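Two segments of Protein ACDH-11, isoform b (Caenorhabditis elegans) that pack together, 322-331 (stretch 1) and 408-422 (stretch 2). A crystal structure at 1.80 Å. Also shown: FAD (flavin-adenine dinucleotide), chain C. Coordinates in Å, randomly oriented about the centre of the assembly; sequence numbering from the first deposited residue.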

# COMPACT_ATOMS: atom_id res chain seq x y z
N ALA B 322 3.58 -24.86 -18.78
CA ALA B 322 3.19 -24.12 -17.59
C ALA B 322 2.02 -24.81 -16.88
O ALA B 322 2.09 -25.02 -15.69
CB ALA B 322 2.79 -22.73 -17.96
N SER B 323 1.00 -25.22 -17.63
CA SER B 323 -0.12 -25.94 -17.05
C SER B 323 0.37 -27.17 -16.31
O SER B 323 -0.01 -27.44 -15.17
CB SER B 323 -1.11 -26.34 -18.15
OG SER B 323 -1.77 -25.23 -18.69
N LEU B 324 1.21 -27.94 -16.95
CA LEU B 324 1.71 -29.18 -16.42
C LEU B 324 2.67 -28.93 -15.27
O LEU B 324 2.71 -29.73 -14.33
CB LEU B 324 2.37 -30.01 -17.52
CG LEU B 324 1.32 -30.62 -18.48
CD1 LEU B 324 1.92 -31.06 -19.78
CD2 LEU B 324 0.58 -31.76 -17.82
N GLY B 325 3.43 -27.85 -15.37
CA GLY B 325 4.31 -27.42 -14.29
C GLY B 325 3.55 -27.15 -12.97
O GLY B 325 3.97 -27.66 -11.89
N TYR B 326 2.42 -26.49 -13.07
CA TYR B 326 1.57 -26.20 -11.89
C TYR B 326 0.93 -27.47 -11.33
O TYR B 326 0.87 -27.65 -10.10
CB TYR B 326 0.50 -25.17 -12.22
CG TYR B 326 1.09 -23.81 -12.54
CD1 TYR B 326 1.94 -23.19 -11.67
CD2 TYR B 326 0.78 -23.14 -13.72
CE1 TYR B 326 2.48 -21.95 -11.96
CE2 TYR B 326 1.31 -21.89 -14.00
CZ TYR B 326 2.17 -21.31 -13.11
OH TYR B 326 2.80 -20.11 -13.34
N MET B 327 0.47 -28.34 -12.23
CA MET B 327 -0.10 -29.63 -11.84
C MET B 327 0.92 -30.49 -11.10
O MET B 327 0.70 -30.97 -9.98
CB MET B 327 -0.67 -30.33 -13.05
CG MET B 327 -1.84 -29.60 -13.70
SD MET B 327 -2.23 -30.00 -15.45
CE MET B 327 -2.53 -31.68 -15.24
N ARG B 328 2.09 -30.65 -11.69
CA ARG B 328 3.16 -31.42 -11.04
C ARG B 328 3.60 -30.75 -9.74
O ARG B 328 3.85 -31.46 -8.75
CB ARG B 328 4.33 -31.59 -11.98
CG ARG B 328 5.64 -32.14 -11.35
CD ARG B 328 5.49 -33.50 -10.73
NE ARG B 328 5.02 -34.47 -11.72
CZ ARG B 328 4.14 -35.44 -11.53
NH1 ARG B 328 3.57 -35.60 -10.34
NH2 ARG B 328 3.83 -36.27 -12.55
N ARG B 329 3.75 -29.44 -9.74
CA ARG B 329 4.22 -28.76 -8.53
C ARG B 329 3.25 -29.02 -7.31
O ARG B 329 3.69 -29.39 -6.23
CB ARG B 329 4.45 -27.26 -8.77
CG ARG B 329 4.85 -26.47 -7.54
CD ARG B 329 6.15 -27.00 -6.95
NE ARG B 329 7.32 -26.85 -7.85
CZ ARG B 329 8.08 -25.75 -7.92
NH1 ARG B 329 7.78 -24.66 -7.24
NH2 ARG B 329 9.12 -25.73 -8.76
N ILE B 330 1.97 -28.85 -7.52
CA ILE B 330 1.02 -29.03 -6.46
C ILE B 330 1.02 -30.46 -5.99
O ILE B 330 0.96 -30.68 -4.80
CB ILE B 330 -0.36 -28.42 -6.77
CG1 ILE B 330 -1.16 -28.20 -5.47
CG2 ILE B 330 -1.16 -29.34 -7.66
CD1 ILE B 330 -0.52 -27.19 -4.54
N ILE B 331 1.16 -31.43 -6.87
CA ILE B 331 1.16 -32.80 -6.47
C ILE B 331 2.46 -33.10 -5.71
O ILE B 331 2.45 -33.81 -4.72
CB ILE B 331 1.04 -33.73 -7.72
CG1 ILE B 331 -0.31 -33.59 -8.43
CG2 ILE B 331 1.32 -35.19 -7.36
CD1 ILE B 331 -0.34 -34.39 -9.74
N LYS B 408 -7.23 -26.96 -19.52
CA LYS B 408 -8.50 -27.15 -18.89
C LYS B 408 -8.36 -28.13 -17.71
O LYS B 408 -9.13 -28.07 -16.77
CB LYS B 408 -9.51 -27.60 -19.91
CG LYS B 408 -10.93 -27.78 -19.44
CD LYS B 408 -11.46 -26.62 -18.62
CE LYS B 408 -11.44 -25.31 -19.40
NZ LYS B 408 -11.89 -24.15 -18.67
N GLN B 409 -7.39 -29.02 -17.74
CA GLN B 409 -7.04 -29.82 -16.56
C GLN B 409 -6.52 -29.00 -15.35
O GLN B 409 -6.74 -29.39 -14.23
CB GLN B 409 -5.98 -30.85 -16.87
CG GLN B 409 -6.41 -32.00 -17.73
CD GLN B 409 -5.22 -32.89 -17.98
OE1 GLN B 409 -4.22 -32.44 -18.53
NE2 GLN B 409 -5.32 -34.13 -17.57
N ALA B 410 -5.85 -27.89 -15.61
CA ALA B 410 -4.94 -27.27 -14.63
C ALA B 410 -5.68 -26.67 -13.41
O ALA B 410 -5.31 -26.98 -12.30
CB ALA B 410 -4.10 -26.18 -15.28
N VAL B 411 -6.72 -25.87 -13.61
CA VAL B 411 -7.35 -25.24 -12.46
C VAL B 411 -8.06 -26.26 -11.56
O VAL B 411 -7.82 -26.25 -10.39
CB VAL B 411 -8.26 -24.07 -12.82
CG1 VAL B 411 -9.03 -23.56 -11.59
CG2 VAL B 411 -7.43 -22.90 -13.41
N PRO B 412 -8.88 -27.17 -12.11
CA PRO B 412 -9.43 -28.12 -11.16
C PRO B 412 -8.40 -29.00 -10.45
O PRO B 412 -8.65 -29.35 -9.29
CB PRO B 412 -10.33 -29.02 -12.01
CG PRO B 412 -10.68 -28.15 -13.19
CD PRO B 412 -9.47 -27.30 -13.46
N MET B 413 -7.33 -29.38 -11.13
CA MET B 413 -6.32 -30.18 -10.47
C MET B 413 -5.56 -29.35 -9.39
O MET B 413 -5.31 -29.85 -8.29
CB MET B 413 -5.31 -30.75 -11.46
CG MET B 413 -4.55 -31.91 -10.80
SD MET B 413 -3.39 -32.67 -11.87
CE MET B 413 -4.62 -33.50 -12.92
N VAL B 414 -5.19 -28.13 -9.66
CA VAL B 414 -4.47 -27.35 -8.67
C VAL B 414 -5.43 -27.00 -7.51
O VAL B 414 -5.01 -27.05 -6.37
CB VAL B 414 -3.84 -26.08 -9.25
CG1 VAL B 414 -3.18 -25.24 -8.16
CG2 VAL B 414 -2.81 -26.48 -10.26
N SER B 415 -6.72 -26.78 -7.82
CA SER B 415 -7.72 -26.56 -6.77
C SER B 415 -7.77 -27.77 -5.79
O SER B 415 -7.88 -27.58 -4.58
CB SER B 415 -9.08 -26.23 -7.37
OG SER B 415 -10.07 -26.06 -6.38
N GLU B 416 -7.82 -28.97 -6.34
CA GLU B 416 -7.79 -30.21 -5.55
C GLU B 416 -6.53 -30.30 -4.72
O GLU B 416 -6.54 -30.67 -3.55
CB GLU B 416 -7.93 -31.48 -6.46
CG GLU B 416 -8.31 -32.74 -5.70
CD GLU B 416 -9.67 -32.64 -5.06
OE1 GLU B 416 -10.66 -32.44 -5.83
OE2 GLU B 416 -9.76 -32.75 -3.79
N GLY B 417 -5.43 -29.90 -5.32
CA GLY B 417 -4.15 -29.92 -4.62
C GLY B 417 -4.05 -28.99 -3.46
O GLY B 417 -3.55 -29.39 -2.37
N ILE B 418 -4.54 -27.78 -3.61
CA ILE B 418 -4.49 -26.85 -2.49
C ILE B 418 -5.36 -27.32 -1.34
O ILE B 418 -4.96 -27.20 -0.21
CB ILE B 418 -4.72 -25.37 -2.81
CG1 ILE B 418 -6.06 -25.10 -3.28
CG2 ILE B 418 -3.64 -24.70 -3.78
CD1 ILE B 418 -6.39 -23.64 -3.07
N GLU B 419 -6.45 -28.03 -1.63
CA GLU B 419 -7.32 -28.57 -0.59
C GLU B 419 -6.63 -29.67 0.22
O GLU B 419 -6.99 -29.86 1.36
CB GLU B 419 -8.62 -29.08 -1.26
CG GLU B 419 -9.67 -29.69 -0.34
CD GLU B 419 -10.96 -30.02 -1.11
OE1 GLU B 419 -11.21 -29.33 -2.13
OE2 GLU B 419 -11.66 -31.00 -0.74
N CYS B 420 -5.64 -30.37 -0.33
CA CYS B 420 -4.87 -31.31 0.44
C CYS B 420 -4.21 -30.65 1.66
O CYS B 420 -3.83 -31.34 2.61
CB CYS B 420 -3.76 -31.97 -0.36
SG CYS B 420 -4.35 -32.96 -1.77
N PHE B 421 -3.96 -29.36 1.59
CA PHE B 421 -3.34 -28.66 2.74
C PHE B 421 -4.38 -28.09 3.70
O PHE B 421 -4.02 -27.43 4.66
CB PHE B 421 -2.53 -27.51 2.20
CG PHE B 421 -1.39 -27.97 1.33
CD1 PHE B 421 -1.55 -28.13 -0.03
CD2 PHE B 421 -0.12 -28.15 1.86
CE1 PHE B 421 -0.53 -28.55 -0.83
CE2 PHE B 421 0.92 -28.54 1.06
CZ PHE B 421 0.74 -28.74 -0.30
N GLY B 422 -5.66 -28.29 3.40
CA GLY B 422 -6.71 -27.69 4.24
C GLY B 422 -6.67 -26.19 4.19
O GLY B 422 -6.33 -25.57 3.17
PA FAD C . -6.16 -30.39 7.78
O1A FAD C . -7.14 -31.37 8.52
O2A FAD C . -4.73 -30.31 8.33
O5B FAD C . -5.90 -30.83 6.22
C5B FAD C . -7.00 -31.10 5.39
C4B FAD C . -6.54 -32.20 4.47
O4B FAD C . -6.41 -33.34 5.35
C3B FAD C . -7.62 -32.47 3.43
O3B FAD C . -7.11 -33.11 2.23
C2B FAD C . -8.55 -33.41 4.20
O2B FAD C . -9.27 -34.27 3.35
C1B FAD C . -7.47 -34.24 4.89
N9A FAD C . -8.05 -35.05 5.98
C8A FAD C . -8.31 -34.61 7.25
N7A FAD C . -8.83 -35.69 7.98
C5A FAD C . -8.87 -36.80 7.13
C6A FAD C . -9.28 -38.21 7.23
N6A FAD C . -9.74 -38.60 8.43
N1A FAD C . -9.15 -39.02 6.16
C2A FAD C . -8.69 -38.62 4.96
N3A FAD C . -8.30 -37.33 4.80
C4A FAD C . -8.37 -36.40 5.80
N1 FAD C . -12.19 -22.53 11.72
C2 FAD C . -12.85 -22.13 12.82
O2 FAD C . -13.00 -22.95 13.73
N3 FAD C . -13.41 -20.93 12.92
C4 FAD C . -13.29 -20.00 11.99
O4 FAD C . -13.75 -18.85 12.10
C4X FAD C . -12.55 -20.34 10.74
N5 FAD C . -12.30 -19.44 9.74
C5X FAD C . -11.67 -19.81 8.58
C6 FAD C . -11.44 -18.92 7.53
C7 FAD C . -10.77 -19.36 6.37
C7M FAD C . -10.58 -18.43 5.23
C8 FAD C . -10.28 -20.74 6.28
C8M FAD C . -9.54 -21.24 5.04
C9 FAD C . -10.49 -21.63 7.32
C9A FAD C . -11.15 -21.22 8.48
N10 FAD C . -11.32 -22.07 9.53
C10 FAD C . -12.01 -21.69 10.69
C1' FAD C . -10.71 -23.39 9.46
C2' FAD C . -11.34 -24.50 8.67
O2' FAD C . -12.56 -24.97 9.30
C3' FAD C . -10.20 -25.51 8.52
O3' FAD C . -9.24 -25.07 7.56
C4' FAD C . -10.80 -26.77 7.97
O4' FAD C . -11.64 -27.31 9.02
C5' FAD C . -9.66 -27.70 7.51
O5' FAD C . -8.88 -28.04 8.66
P FAD C . -7.25 -27.79 8.63
O1P FAD C . -6.99 -26.39 8.11
O2P FAD C . -6.74 -28.15 10.03
O3P FAD C . -6.82 -28.89 7.52

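Both stretches are parts of longer helices of one chain and run nearly parallel, their axes crossing at 17° and approaching to 8.9 Å. The register advances along both in the same sense: CA of Ser 323 lies 5.6 Å from CA of Ala 410, CA of Met 327 5.9 Å from CA of Val 414, and CA of Ile 330 5.6 Å from CA of Gly 417. Stretch 2 is kinked at Pro 412, whose ring nitrogen has no hydrogen to give to the turn before. A type I turn from Glu 419 to Gly 422 is closed by Gly 422 N to Glu 419 O at 2.9 Å. Gly 422 has positive phi, and its CA lies 3.5 Å from FAD O3P; a CB there would clash with that oxygen.

No hydrogen bond crosses between the stretches, so the contact rests on packing. Ile 330 is the most covered residue. Ile 330 CG1 sits 3.6 Å from Gly 417 CA, an approach possible because glycine lacks a CB, which would fall 2.3 Å from that same CG1. Ile 330 CD1 reaches Ile 418 CG2 at 4.1 Å and, obliquely, the ring of Phe 421 at CE1, 4.0 Å away, while Ile 330 CG2 lies 4.2 Å from Val 414 CG2. Val 414 also touches Tyr 326, CG2 to CB at 4.1 Å; the tyrosine ring leads away from stretch 2.

Met 327 starts sideways, but its end turns inward: SD packs 3.9 Å from Ala 410 CA, and CE meets Met 413 CE at 3.6 Å. Met 413 SD lies 4.1 Å from Ile 331 CD1, whose side chain sets out away from stretch 2 and extends back. Ser 323 CB and Ala 410 CB are 4.1 Å apart.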